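Local coordinates for protein glutathione S-transferase (Rhodospirillum rubrum F11, PDB 4O7H) that probably catalyses the conjugation of glutathione to electrophilic substrates, as a two-subunit glutathione S-transferase, at residues A[90-94]-A[151-155]; A[93-98]-A[140-144]; A[98-103]-A[165-170]. One frame throughout, in Å; residues are numbered along the deposited sequence.

Contact 1: residues A[90-94]-A[151-155]; sequences EVRRL and RRWLA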
ATOM      1  N   GLU A  90       8.518  -5.424  11.356  1.00 11.89           N
ATOM      2  CA  GLU A  90       8.022  -4.306  12.156  1.00 12.84           C
ATOM      3  C   GLU A  90       8.147  -3.001  11.357  1.00 11.17           C
ATOM      4  O   GLU A  90       7.220  -2.156  11.331  1.00 12.19           O
ATOM      5  CB  GLU A  90       8.788  -4.240  13.490  1.00 13.25           C
ATOM      6  CG  GLU A  90       8.447  -3.077  14.386  1.00 15.73           C
ATOM      7  CD  GLU A  90       7.020  -3.049  14.911  1.00 17.77           C
ATOM      8  OE1 GLU A  90       6.266  -4.034  14.736  1.00 16.90           O
ATOM      9  OE2 GLU A  90       6.625  -2.006  15.507  1.00 19.52           O
ATOM     10  N   VAL A  91       9.275  -2.850  10.678  1.00 11.16           N
ATOM     11  CA  VAL A  91       9.431  -1.683   9.780  1.00 10.90           C
ATOM     12  C   VAL A  91       8.294  -1.659   8.754  1.00 10.80           C
ATOM     13  O   VAL A  91       7.643  -0.599   8.520  1.00 10.87           O
ATOM     14  CB  VAL A  91      10.782  -1.688   9.057  1.00 10.95           C
ATOM     15  CG1 VAL A  91      10.826  -0.558   8.029  1.00 11.35           C
ATOM     16  CG2 VAL A  91      11.915  -1.535  10.052  1.00 11.24           C
ATOM     17  N   ARG A  92       8.065  -2.787   8.100  1.00 10.44           N
ATOM     18  CA  ARG A  92       7.036  -2.865   7.050  1.00  9.72           C
ATOM     19  C   ARG A  92       5.606  -2.655   7.588  1.00 10.09           C
ATOM     20  O   ARG A  92       4.758  -1.991   6.926  1.00  9.93           O
ATOM     21  CB  ARG A  92       7.182  -4.141   6.227  1.00 10.20           C
ATOM     22  CG  ARG A  92       8.446  -4.182   5.414  1.00 10.50           C
ATOM     23  CD  ARG A  92       8.401  -5.253   4.369  1.00 10.77           C
ATOM     24  NE  ARG A  92       9.611  -5.400   3.558  1.00 10.86           N
ATOM     25  CZ  ARG A  92      10.565  -6.314   3.731  1.00 10.91           C
ATOM     26  NH1 ARG A  92      10.548  -7.178   4.736  1.00 11.81           N
ATOM     27  NH2 ARG A  92      11.541  -6.376   2.871  1.00 11.99           N
ATOM     28  N   ARG A  93       5.335  -3.173   8.794  1.00 11.40           N
ATOM     29  CA  ARG A  93       4.090  -2.909   9.486  1.00 11.30           C
ATOM     30  C   ARG A  93       3.858  -1.421   9.629  1.00 11.65           C
ATOM     31  O   ARG A  93       2.760  -0.937   9.345  1.00 12.29           O
ATOM     32  CB  ARG A  93       4.065  -3.596  10.896  1.00 12.73           C
ATOM     33  CG  ARG A  93       2.760  -3.368  11.645  1.00 13.68           C
ATOM     34  CD  ARG A  93       2.813  -3.927  13.076  1.00 14.79           C
ATOM     35  NE  ARG A  93       3.615  -3.118  14.001  1.00 15.07           N
ATOM     36  CZ  ARG A  93       3.157  -2.007  14.563  1.00 15.68           C
ATOM     37  NH1 ARG A  93       1.935  -1.559  14.268  1.00 15.85           N
ATOM     38  NH2 ARG A  93       3.930  -1.341  15.396  1.00 16.36           N
ATOM     39  N   LEU A  94       4.877  -0.729  10.105  1.00 11.04           N
ATOM     40  CA  LEU A  94       4.743   0.699  10.372  1.00 11.13           C
ATOM     41  C   LEU A  94       4.694   1.496   9.077  1.00 11.17           C
ATOM     42  O   LEU A  94       3.944   2.485   8.969  1.00 10.73           O
ATOM     43  CB  LEU A  94       5.870   1.169  11.302  1.00 11.95           C
ATOM     44  CG  LEU A  94       5.610   0.773  12.760  1.00 12.60           C
ATOM     45  CD1 LEU A  94       6.885   0.963  13.543  1.00 13.06           C
ATOM     46  CD2 LEU A  94       4.458   1.566  13.362  1.00 12.96           C
ATOM     47  N   ARG A 151      11.383   3.270  22.255  1.00 19.66           N
ATOM     48  CA  ARG A 151      12.356   2.867  21.261  1.00 18.41           C
ATOM     49  C   ARG A 151      13.196   4.043  20.831  1.00 17.65           C
ATOM     50  O   ARG A 151      12.787   5.174  21.001  1.00 17.91           O
ATOM     51  CB  ARG A 151      11.587   2.352  20.039  1.00 17.82           C
ATOM     52  CG  ARG A 151      10.699   1.172  20.273  1.00 18.87           C
ATOM     53  CD  ARG A 151       9.816   0.933  19.063  1.00 18.78           C
ATOM     54  NE  ARG A 151       8.985  -0.249  19.231  1.00 18.56           N
ATOM     55  CZ  ARG A 151       8.245  -0.805  18.284  1.00 18.61           C
ATOM     56  NH1 ARG A 151       7.508  -1.864  18.557  1.00 20.78           N
ATOM     57  NH2 ARG A 151       8.259  -0.338  17.047  1.00 16.89           N
ATOM     58  N   ARG A 152      14.352   3.773  20.256  0.50 19.08           N
ATOM     59  CA  ARG A 152      15.244   4.804  19.797  0.50 20.32           C
ATOM     60  C   ARG A 152      14.623   5.538  18.598  0.50 19.26           C
ATOM     61  O   ARG A 152      14.641   6.762  18.527  0.50 20.36           O
ATOM     62  CB  ARG A 152      16.560   4.155  19.411  0.50 23.19           C
ATOM     63  CG  ARG A 152      17.663   5.107  19.067  0.50 26.55           C
ATOM     64  CD  ARG A 152      18.855   4.291  18.599  0.50 29.01           C
ATOM     65  NE  ARG A 152      20.067   5.077  18.479  0.50 29.11           N
ATOM     66  CZ  ARG A 152      20.535   5.831  19.461  0.50 31.67           C
ATOM     67  NH1 ARG A 152      19.856   5.908  20.598  0.50 33.56           N
ATOM     68  NH2 ARG A 152      21.650   6.519  19.306  0.50 28.99           N
ATOM     69  N   TRP A 153      14.075   4.758  17.681  1.00 18.27           N
ATOM     70  CA  TRP A 153      13.438   5.267  16.467  1.00 16.33           C
ATOM     71  C   TRP A 153      12.115   4.494  16.346  1.00 14.75           C
ATOM     72  O   TRP A 153      11.833   3.580  17.117  1.00 14.48           O
ATOM     73  CB  TRP A 153      14.333   5.036  15.252  1.00 15.62           C
ATOM     74  CG  TRP A 153      15.571   5.847  15.249  1.00 15.14           C
ATOM     75  CD1 TRP A 153      16.833   5.418  15.589  1.00 16.45           C
ATOM     76  CD2 TRP A 153      15.710   7.217  14.877  1.00 15.11           C
ATOM     77  NE1 TRP A 153      17.732   6.455  15.469  1.00 15.40           N
ATOM     78  CE2 TRP A 153      17.078   7.561  15.027  1.00 16.33           C
ATOM     79  CE3 TRP A 153      14.813   8.201  14.465  1.00 15.96           C
ATOM     80  CZ2 TRP A 153      17.568   8.849  14.751  1.00 16.57           C
ATOM     81  CZ3 TRP A 153      15.291   9.461  14.200  1.00 16.31           C
ATOM     82  CH2 TRP A 153      16.656   9.782  14.361  1.00 17.13           C
ATOM     83  N   LEU A 154      11.253   4.804  15.370  1.00 13.72           N
ATOM     84  CA  LEU A 154       9.873   4.253  15.444  1.00 14.28           C
ATOM     85  C   LEU A 154       9.786   2.729  15.403  1.00 13.82           C
ATOM     86  O   LEU A 154       8.917   2.146  16.027  1.00 13.87           O
ATOM     87  CB  LEU A 154       8.985   4.726  14.293  1.00 15.39           C
ATOM     88  CG  LEU A 154       8.537   6.162  14.261  1.00 17.68           C
ATOM     89  CD1 LEU A 154       7.566   6.322  13.081  1.00 17.17           C
ATOM     90  CD2 LEU A 154       7.833   6.514  15.554  1.00 18.36           C
ATOM     91  N   ALA A 155      10.695   2.096  14.675  1.00 13.55           N
ATOM     92  CA  ALA A 155      10.684   0.645  14.492  1.00 16.47           C
ATOM     93  C   ALA A 155      11.722  -0.071  15.299  1.00 17.54           C
ATOM     94  O   ALA A 155      11.826  -1.310  15.198  1.00 23.97           O
ATOM     95  CB  ALA A 155      10.852   0.280  13.018  1.00 16.97           C
TER
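OE2 of Glu90 accepts three N-H groups at once, two from Arg151 and one from Arg93. Arg151 comes end-on: its NH2 lies 2.8 Å from Glu90 OE2 and its NH1 lies 3.2 Å from the same oxygen. The NH2 bond is fairly straight at 160° and reaches the oxygen on the anti side. The NH1 bond is more bent and arrives from above the carboxylate. OE2 stays in the guanidinium plane, while the two flat groups are turned 74° apart. Arg93 grips side-on: NE meets Glu90 OE1 at 2.9 Å and NH2 meets OE2 on the syn side. The Glu90 chain bends at chi2 (64°), which brings the carboxylate to Arg93, further on in the same helix. With an alanine here, Arg93 and Arg151 would probably face each other without the negative charge that joins them. The extended Arg151 chain runs alongside its own loop, and NH2 also donates to Leu154 O at 2.8 Å, in the carbonyl plane on a lone pair. Beside the charges the contact is largely apolar: Val91 CG2 touches Ala155 CB at 3.6 Å, and Leu94 CD1 lies 4.1 Å from Ala155 CB. Asp163 accepts from Leu154 N and Thr160 touches Ala155. The sequence Thr-Tyr-Ala-Asp there is consistent with the N-capping box that starts the core helix of glutathione S-transferase C-terminal domains.

Contact 2: residues A[93-98]-A[140-144]; sequences RLVAWF and HLRYI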
ATOM      1  N   ARG A  93       5.335  -3.173   8.794  1.00 11.40           N
ATOM      2  CA  ARG A  93       4.090  -2.909   9.486  1.00 11.30           C
ATOM      3  C   ARG A  93       3.858  -1.421   9.629  1.00 11.65           C
ATOM      4  O   ARG A  93       2.760  -0.937   9.345  1.00 12.29           O
ATOM      5  CB  ARG A  93       4.065  -3.596  10.896  1.00 12.73           C
ATOM      6  CG  ARG A  93       2.760  -3.368  11.645  1.00 13.68           C
ATOM      7  CD  ARG A  93       2.813  -3.927  13.076  1.00 14.79           C
ATOM      8  NE  ARG A  93       3.615  -3.118  14.001  1.00 15.07           N
ATOM      9  CZ  ARG A  93       3.157  -2.007  14.563  1.00 15.68           C
ATOM     10  NH1 ARG A  93       1.935  -1.559  14.268  1.00 15.85           N
ATOM     11  NH2 ARG A  93       3.930  -1.341  15.396  1.00 16.36           N
ATOM     12  N   LEU A  94       4.877  -0.729  10.105  1.00 11.04           N
ATOM     13  CA  LEU A  94       4.743   0.699  10.372  1.00 11.13           C
ATOM     14  C   LEU A  94       4.694   1.496   9.077  1.00 11.17           C
ATOM     15  O   LEU A  94       3.944   2.485   8.969  1.00 10.73           O
ATOM     16  CB  LEU A  94       5.870   1.169  11.302  1.00 11.95           C
ATOM     17  CG  LEU A  94       5.610   0.773  12.760  1.00 12.60           C
ATOM     18  CD1 LEU A  94       6.885   0.963  13.543  1.00 13.06           C
ATOM     19  CD2 LEU A  94       4.458   1.566  13.362  1.00 12.96           C
ATOM     20  N   VAL A  95       5.481   1.091   8.073  1.00 10.89           N
ATOM     21  CA  VAL A  95       5.316   1.694   6.733  1.00 10.81           C
ATOM     22  C   VAL A  95       3.858   1.627   6.317  1.00 11.82           C
ATOM     23  O   VAL A  95       3.288   2.624   5.841  1.00 10.89           O
ATOM     24  CB  VAL A  95       6.250   1.039   5.677  1.00 10.51           C
ATOM     25  CG1 VAL A  95       5.880   1.468   4.274  1.00 11.55           C
ATOM     26  CG2 VAL A  95       7.667   1.448   5.987  1.00 10.98           C
ATOM     27  N   ALA A  96       3.247   0.441   6.417  1.00 11.10           N
ATOM     28  CA  ALA A  96       1.835   0.307   6.074  1.00 11.63           C
ATOM     29  C   ALA A  96       0.918   1.144   6.982  1.00 11.42           C
ATOM     30  O   ALA A  96      -0.072   1.701   6.496  1.00 12.05           O
ATOM     31  CB  ALA A  96       1.407  -1.152   6.139  1.00 12.54           C
ATOM     32  N   TRP A  97       1.199   1.195   8.262  1.00 11.10           N
ATOM     33  CA  TRP A  97       0.395   2.035   9.161  1.00 11.46           C
ATOM     34  C   TRP A  97       0.279   3.464   8.574  1.00 11.51           C
ATOM     35  O   TRP A  97      -0.823   4.050   8.512  1.00 11.49           O
ATOM     36  CB  TRP A  97       1.039   2.118  10.510  1.00 12.65           C
ATOM     37  CG  TRP A  97       0.280   2.987  11.446  1.00 11.97           C
ATOM     38  CD1 TRP A  97       0.350   4.347  11.525  1.00 13.43           C
ATOM     39  CD2 TRP A  97      -0.665   2.573  12.450  1.00 12.76           C
ATOM     40  NE1 TRP A  97      -0.502   4.806  12.491  1.00 13.29           N
ATOM     41  CE2 TRP A  97      -1.104   3.719  13.094  1.00 12.75           C
ATOM     42  CE3 TRP A  97      -1.145   1.327  12.879  1.00 13.51           C
ATOM     43  CZ2 TRP A  97      -2.043   3.690  14.144  1.00 14.30           C
ATOM     44  CZ3 TRP A  97      -2.047   1.293  13.889  1.00 13.64           C
ATOM     45  CH2 TRP A  97      -2.485   2.455  14.526  1.00 13.88           C
ATOM     46  N   PHE A  98       1.385   4.003   8.138  1.00 11.36           N
ATOM     47  CA  PHE A  98       1.376   5.394   7.648  1.00 11.65           C
ATOM     48  C   PHE A  98       0.924   5.479   6.229  1.00 11.76           C
ATOM     49  O   PHE A  98       0.141   6.370   5.886  1.00 11.87           O
ATOM     50  CB  PHE A  98       2.760   6.068   7.885  1.00 11.00           C
ATOM     51  CG  PHE A  98       2.948   6.362   9.334  1.00 11.55           C
ATOM     52  CD1 PHE A  98       2.369   7.471   9.921  1.00 11.39           C
ATOM     53  CD2 PHE A  98       3.632   5.465  10.111  1.00 11.16           C
ATOM     54  CE1 PHE A  98       2.491   7.665  11.309  1.00 11.43           C
ATOM     55  CE2 PHE A  98       3.722   5.638  11.490  1.00 11.71           C
ATOM     56  CZ  PHE A  98       3.159   6.756  12.060  1.00 11.29           C
ATOM     57  N   HIS A 140      -2.770   9.429  15.736  1.00 14.27           N
ATOM     58  CA  HIS A 140      -1.460   9.041  15.185  1.00 13.77           C
ATOM     59  C   HIS A 140      -0.268   9.595  15.921  1.00 13.02           C
ATOM     60  O   HIS A 140       0.745   8.899  16.090  1.00 13.81           O
ATOM     61  CB  HIS A 140      -1.391   9.387  13.714  1.00 13.03           C
ATOM     62  CG  HIS A 140      -2.329   8.564  12.913  1.00 13.78           C
ATOM     63  ND1 HIS A 140      -1.990   7.307  12.449  1.00 13.68           N
ATOM     64  CD2 HIS A 140      -3.611   8.780  12.541  1.00 13.53           C
ATOM     65  CE1 HIS A 140      -3.039   6.778  11.841  1.00 13.86           C
ATOM     66  NE2 HIS A 140      -4.041   7.639  11.905  1.00 14.46           N
ATOM     67  N   LEU A 141      -0.360  10.877  16.299  1.00 12.24           N
ATOM     68  CA  LEU A 141       0.682  11.457  17.108  1.00 12.46           C
ATOM     69  C   LEU A 141       0.818  10.808  18.472  1.00 12.47           C
ATOM     70  O   LEU A 141       1.931  10.659  18.936  1.00 11.60           O
ATOM     71  CB  LEU A 141       0.511  12.954  17.261  1.00 12.40           C
ATOM     72  CG  LEU A 141       0.789  13.716  15.968  1.00 13.77           C
ATOM     73  CD1 LEU A 141       0.151  15.097  16.035  1.00 14.94           C
ATOM     74  CD2 LEU A 141       2.278  13.816  15.635  1.00 13.75           C
ATOM     75  N   ARG A 142      -0.296  10.400  19.084  1.00 14.67           N
ATOM     76  CA  ARG A 142      -0.220   9.686  20.361  1.00 16.32           C
ATOM     77  C   ARG A 142       0.505   8.347  20.198  1.00 15.11           C
ATOM     78  O   ARG A 142       1.302   7.924  21.067  1.00 14.39           O
ATOM     79  CB  ARG A 142      -1.624   9.443  20.974  1.00 20.11           C
ATOM     80  CG  ARG A 142      -2.320  10.683  21.490  1.00 25.97           C
ATOM     81  CD  ARG A 142      -3.437  10.342  22.503  1.00 30.47           C
ATOM     82  NE  ARG A 142      -4.499   9.563  21.888  1.00 34.41           N
ATOM     83  CZ  ARG A 142      -5.499  10.087  21.190  1.00 36.94           C
ATOM     84  NH1 ARG A 142      -5.576  11.400  21.014  1.00 39.06           N
ATOM     85  NH2 ARG A 142      -6.410   9.286  20.652  1.00 39.65           N
ATOM     86  N   TYR A 143       0.261   7.680  19.068  1.00 15.51           N
ATOM     87  CA  TYR A 143       0.922   6.411  18.800  1.00 14.65           C
ATOM     88  C   TYR A 143       2.412   6.568  18.579  1.00 14.25           C
ATOM     89  O   TYR A 143       3.218   5.814  19.064  1.00 13.29           O
ATOM     90  CB  TYR A 143       0.249   5.718  17.603  1.00 15.93           C
ATOM     91  CG  TYR A 143       0.698   4.326  17.346  1.00 16.95           C
ATOM     92  CD1 TYR A 143       0.865   3.429  18.392  1.00 18.13           C
ATOM     93  CD2 TYR A 143       0.979   3.900  16.062  1.00 16.13           C
ATOM     94  CE1 TYR A 143       1.280   2.127  18.151  1.00 19.50           C
ATOM     95  CE2 TYR A 143       1.379   2.607  15.807  1.00 17.18           C
ATOM     96  CZ  TYR A 143       1.526   1.723  16.853  1.00 18.81           C
ATOM     97  OH  TYR A 143       1.974   0.460  16.658  1.00 18.22           O
ATOM     98  N   ILE A 144       2.788   7.568  17.787  1.00 11.82           N
ATOM     99  CA  ILE A 144       4.191   7.885  17.608  1.00 11.60           C
ATOM    100  C   ILE A 144       4.870   8.157  18.939  1.00 12.02           C
ATOM    101  O   ILE A 144       5.952   7.648  19.218  1.00 12.09           O
ATOM    102  CB  ILE A 144       4.338   9.084  16.641  1.00 11.18           C
ATOM    103  CG1 ILE A 144       3.926   8.679  15.224  1.00 12.42           C
ATOM    104  CG2 ILE A 144       5.751   9.634  16.694  1.00 13.26           C
ATOM    105  CD1 ILE A 144       3.875   9.818  14.251  1.00 11.95           C
TER
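Helix segments 93-98 and 140-144 run nearly antiparallel, at 161°, with their axes 12.9 Å apart, so long side chains must fill the space between them. Tyr143 does most of this. Its CG is anti to the backbone N (chi1 -172°), which sends the ring across to the other helix. There the hydroxyl meets the end of Arg93: NH2 lies 2.9 Å from Tyr143 OH, and NH1 lies 3.1 Å from it. Both bonds are bent, and the hydroxyl sits near the guanidinium plane. Glu90 is the salt-bridge partner of this arginine. One side of the Tyr143 ring lies over a face of Trp97, with CD2 3.6 Å from Trp97 CZ2. The planes are 40° apart, so the pair is oblique and not a true stack. The indole is also held at its edge. Trp97 NE1 donates to His140 ND1 at 2.9 Å, in the imidazole plane but tilted from the indole plane. His140 NE2 bonds to Glu105, which is consistent with a proton on NE2, so both ring nitrogens are engaged. On the side that helix 161-175 covers, Phe98 CZ meets Ile144 CG1 at 3.8 Å, and Trp97 CD1 lies over the Phe98 face. Pro46 of the second subunit packs on Arg93 and Tyr143, and its Glu47 packs on Trp97. Trp97, His140 and Tyr143 thus form an aromatic cluster in the all-helical C-terminal domain, at the dimer interface.

Contact 3: residues A[98-103]-A[165-170]; sequences FDRKFN and TAACHL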
ATOM      1  N   PHE A  98       1.385   4.003   8.138  1.00 11.36           N
ATOM      2  CA  PHE A  98       1.376   5.394   7.648  1.00 11.65           C
ATOM      3  C   PHE A  98       0.924   5.479   6.229  1.00 11.76           C
ATOM      4  O   PHE A  98       0.141   6.370   5.886  1.00 11.87           O
ATOM      5  CB  PHE A  98       2.760   6.068   7.885  1.00 11.00           C
ATOM      6  CG  PHE A  98       2.948   6.362   9.334  1.00 11.55           C
ATOM      7  CD1 PHE A  98       2.369   7.471   9.921  1.00 11.39           C
ATOM      8  CD2 PHE A  98       3.632   5.465  10.111  1.00 11.16           C
ATOM      9  CE1 PHE A  98       2.491   7.665  11.309  1.00 11.43           C
ATOM     10  CE2 PHE A  98       3.722   5.638  11.490  1.00 11.71           C
ATOM     11  CZ  PHE A  98       3.159   6.756  12.060  1.00 11.29           C
ATOM     12  N   ASP A  99       1.386   4.574   5.349  1.00 11.57           N
ATOM     13  CA  ASP A  99       0.964   4.695   3.930  1.00 13.16           C
ATOM     14  C   ASP A  99      -0.493   4.261   3.657  1.00 13.75           C
ATOM     15  O   ASP A  99      -1.053   4.596   2.610  1.00 16.50           O
ATOM     16  CB  ASP A  99       1.921   3.943   2.991  1.00 13.77           C
ATOM     17  CG  ASP A  99       3.188   4.702   2.686  1.00 16.85           C
ATOM     18  OD1 ASP A  99       3.263   5.982   2.795  1.00 17.89           O
ATOM     19  OD2 ASP A  99       4.211   4.037   2.355  1.00 16.96           O
ATOM     20  N   ARG A 100      -1.100   3.510   4.567  1.00 13.84           N
ATOM     21  CA  ARG A 100      -2.541   3.195   4.513  1.00 13.98           C
ATOM     22  C   ARG A 100      -3.352   4.006   5.507  1.00 14.11           C
ATOM     23  O   ARG A 100      -4.230   4.773   5.094  1.00 16.32           O
ATOM     24  CB  ARG A 100      -2.805   1.666   4.740  1.00 15.59           C
ATOM     25  CG  ARG A 100      -4.275   1.292   4.869  1.00 17.25           C
ATOM     26  CD  ARG A 100      -4.551  -0.249   4.772  1.00 18.97           C
ATOM     27  NE  ARG A 100      -3.774  -0.940   5.790  1.00 18.70           N
ATOM     28  CZ  ARG A 100      -2.790  -1.804   5.565  1.00 19.45           C
ATOM     29  NH1 ARG A 100      -2.442  -2.132   4.327  1.00 20.73           N
ATOM     30  NH2 ARG A 100      -2.122  -2.289   6.578  1.00 18.84           N
ATOM     31  N   LYS A 101      -3.201   3.724   6.789  1.00 14.32           N
ATOM     32  CA  LYS A 101      -4.096   4.258   7.837  1.00 14.56           C
ATOM     33  C   LYS A 101      -3.912   5.784   7.983  1.00 13.84           C
ATOM     34  O   LYS A 101      -4.876   6.554   7.917  1.00 13.20           O
ATOM     35  CB  LYS A 101      -3.935   3.546   9.169  1.00 15.01           C
ATOM     36  CG  LYS A 101      -4.967   3.917  10.182  1.00 15.73           C
ATOM     37  CD  LYS A 101      -4.724   3.254  11.523  1.00 17.43           C
ATOM     38  CE  LYS A 101      -5.533   3.873  12.647  1.00 19.14           C
ATOM     39  NZ  LYS A 101      -6.997   3.595  12.535  1.00 20.30           N
ATOM     40  N   PHE A 102      -2.687   6.237   8.239  1.00 12.73           N
ATOM     41  CA  PHE A 102      -2.475   7.673   8.349  1.00 12.39           C
ATOM     42  C   PHE A 102      -2.842   8.352   7.056  1.00 12.70           C
ATOM     43  O   PHE A 102      -3.494   9.413   7.041  1.00 13.07           O
ATOM     44  CB  PHE A 102      -1.005   7.965   8.735  1.00 12.14           C
ATOM     45  CG  PHE A 102      -0.705   9.427   9.024  1.00 11.32           C
ATOM     46  CD1 PHE A 102      -0.602  10.350   8.020  1.00 10.90           C
ATOM     47  CD2 PHE A 102      -0.465   9.822  10.308  1.00 11.72           C
ATOM     48  CE1 PHE A 102      -0.322  11.664   8.309  1.00 11.30           C
ATOM     49  CE2 PHE A 102      -0.154  11.120  10.607  1.00 11.25           C
ATOM     50  CZ  PHE A 102      -0.087  12.054   9.600  1.00 11.33           C
ATOM     51  N   ASN A 103      -2.447   7.747   5.930  1.00 13.16           N
ATOM     52  CA  ASN A 103      -2.700   8.325   4.635  1.00 12.65           C
ATOM     53  C   ASN A 103      -4.196   8.546   4.402  1.00 14.19           C
ATOM     54  O   ASN A 103      -4.591   9.594   3.902  1.00 14.33           O
ATOM     55  CB  ASN A 103      -2.112   7.464   3.537  1.00 13.30           C
ATOM     56  CG  ASN A 103      -2.293   8.071   2.169  1.00 13.07           C
ATOM     57  OD1 ASN A 103      -1.812   9.153   1.888  1.00 14.19           O
ATOM     58  ND2 ASN A 103      -3.092   7.385   1.316  1.00 15.76           N
ATOM     59  N   THR A 165       8.759   7.346   6.325  1.00  9.91           N
ATOM     60  CA  THR A 165       7.373   7.370   5.855  1.00 10.23           C
ATOM     61  C   THR A 165       6.517   8.291   6.759  1.00 10.21           C
ATOM     62  O   THR A 165       5.843   9.194   6.272  1.00  9.94           O
ATOM     63  CB  THR A 165       6.791   5.941   5.793  1.00 11.75           C
ATOM     64  OG1 THR A 165       7.645   5.107   4.971  1.00 14.40           O
ATOM     65  CG2 THR A 165       5.370   5.980   5.214  1.00 13.18           C
ATOM     66  N   ALA A 166       6.586   8.063   8.069  1.00  9.18           N
ATOM     67  CA  ALA A 166       5.805   8.842   9.014  1.00  9.03           C
ATOM     68  C   ALA A 166       6.162  10.360   8.921  1.00  9.11           C
ATOM     69  O   ALA A 166       5.256  11.234   8.869  1.00  9.53           O
ATOM     70  CB  ALA A 166       6.031   8.345  10.445  1.00  8.93           C
ATOM     71  N   ALA A 167       7.452  10.670   8.828  1.00  8.73           N
ATOM     72  CA  ALA A 167       7.918  12.050   8.814  1.00  8.27           C
ATOM     73  C   ALA A 167       7.517  12.694   7.491  1.00  8.82           C
ATOM     74  O   ALA A 167       7.214  13.898   7.454  1.00  8.34           O
ATOM     75  CB  ALA A 167       9.431  12.111   9.025  1.00  8.14           C
ATOM     76  N   CYS A 168       7.517  11.927   6.394  1.00  7.99           N
ATOM     77  CA  CYS A 168       7.192  12.508   5.077  1.00  8.98           C
ATOM     78  C   CYS A 168       5.698  12.849   5.038  1.00  8.66           C
ATOM     79  O   CYS A 168       5.303  13.919   4.544  1.00  8.67           O
ATOM     80  CB  CYS A 168       7.621  11.631   3.936  1.00  8.81           C
ATOM     81  SG  CYS A 168       9.392  11.699   3.660  1.00 10.46           S
ATOM     82  N   HIS A 169       4.855  11.968   5.579  1.00  8.37           N
ATOM     83  CA  HIS A 169       3.423  12.283   5.681  1.00  8.80           C
ATOM     84  C   HIS A 169       3.232  13.524   6.550  1.00  9.35           C
ATOM     85  O   HIS A 169       2.552  14.454   6.160  1.00  9.67           O
ATOM     86  CB  HIS A 169       2.700  11.090   6.254  1.00  9.53           C
ATOM     87  CG  HIS A 169       2.260  10.130   5.202  1.00  9.45           C
ATOM     88  ND1 HIS A 169       2.985   9.028   4.792  1.00 11.18           N
ATOM     89  CD2 HIS A 169       1.150  10.142   4.444  1.00  8.62           C
ATOM     90  CE1 HIS A 169       2.284   8.368   3.877  1.00  8.77           C
ATOM     91  NE2 HIS A 169       1.209   9.075   3.612  1.00 12.09           N
ATOM     92  N   LEU A 170       3.869  13.537   7.723  1.00  9.41           N
ATOM     93  CA  LEU A 170       3.709  14.643   8.658  1.00  9.97           C
ATOM     94  C   LEU A 170       4.223  15.929   8.078  1.00  9.93           C
ATOM     95  O   LEU A 170       3.685  17.008   8.391  1.00  9.98           O
ATOM     96  CB  LEU A 170       4.331  14.351  10.007  1.00 10.33           C
ATOM     97  CG  LEU A 170       3.444  13.455  10.888  1.00 10.86           C
ATOM     98  CD1 LEU A 170       4.224  12.875  12.039  1.00 11.79           C
ATOM     99  CD2 LEU A 170       2.293  14.281  11.458  1.00 11.18           C
TER
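A knob-into-hole contact joins helix 85-119, at a pi-type turn, to helix 161-175: the His169 side chain fits among Phe98, Asp99, Phe102 and Asn103. The wider turn is marked by the bond from Asn103 N to Phe98 O, 2.9 Å long. The segments cross at -38°. Phe98 O lies over one face of the imidazole, toward its rim. At the ring edge His169 NE2 makes a weak bond to Asn103 OD1, 3.5 Å away. With chi1 at -88°, the imidazole turns back along its own helix, and ND1 reaches Thr165 O at 3.2 Å. That donor stands above the carbonyl plane, and the same oxygen also takes the backbone N-H of His169. Phe102 slides past His169 in the opposite direction, with CE1 3.7 Å from His169 CB; the two rings meet obliquely. Phe102 CZ also touches Leu170 CD2 at 3.8 Å. Ala166 makes a CH-pi contact: its CB lies 3.5 Å from the centroid of the Phe98 ring, only 4° off the ring normal. Such a small side chain lets the two backbones come near here. Thr165 turns CG2 to Phe98 CB, at 3.7 Å. The polar groups of Asp99 and Thr165 face the N-terminal domain: Lys15 binds both, and Trp65 donates to Asp99. This is the helical core of the C-terminal domain, at its junction with the thioredoxin-like domain, as in other glutathione S-transferases.

Overall arrangement
All three contacts use helix 85-119, which passes through them in order: 90-94, then 93-98, then 98-103. Its partners come later in the chain: helix 127-150 in contact 2, the following loop in contact 1, and helix 161-175 in contact 3. The centres of contacts 1 and 2 are 9 Å apart, those of contacts 2 and 3 are 7 Å apart, and those of contacts 1 and 3 are 13 Å apart. Leu154 of contact 1 packs on Ile144 and Ala166, joining it to the other two. Contact 3 is the most central, 6 Å from the centre of the chain. One long helix thus ties the C-terminal domain together, and all three contacts touch the second subunit.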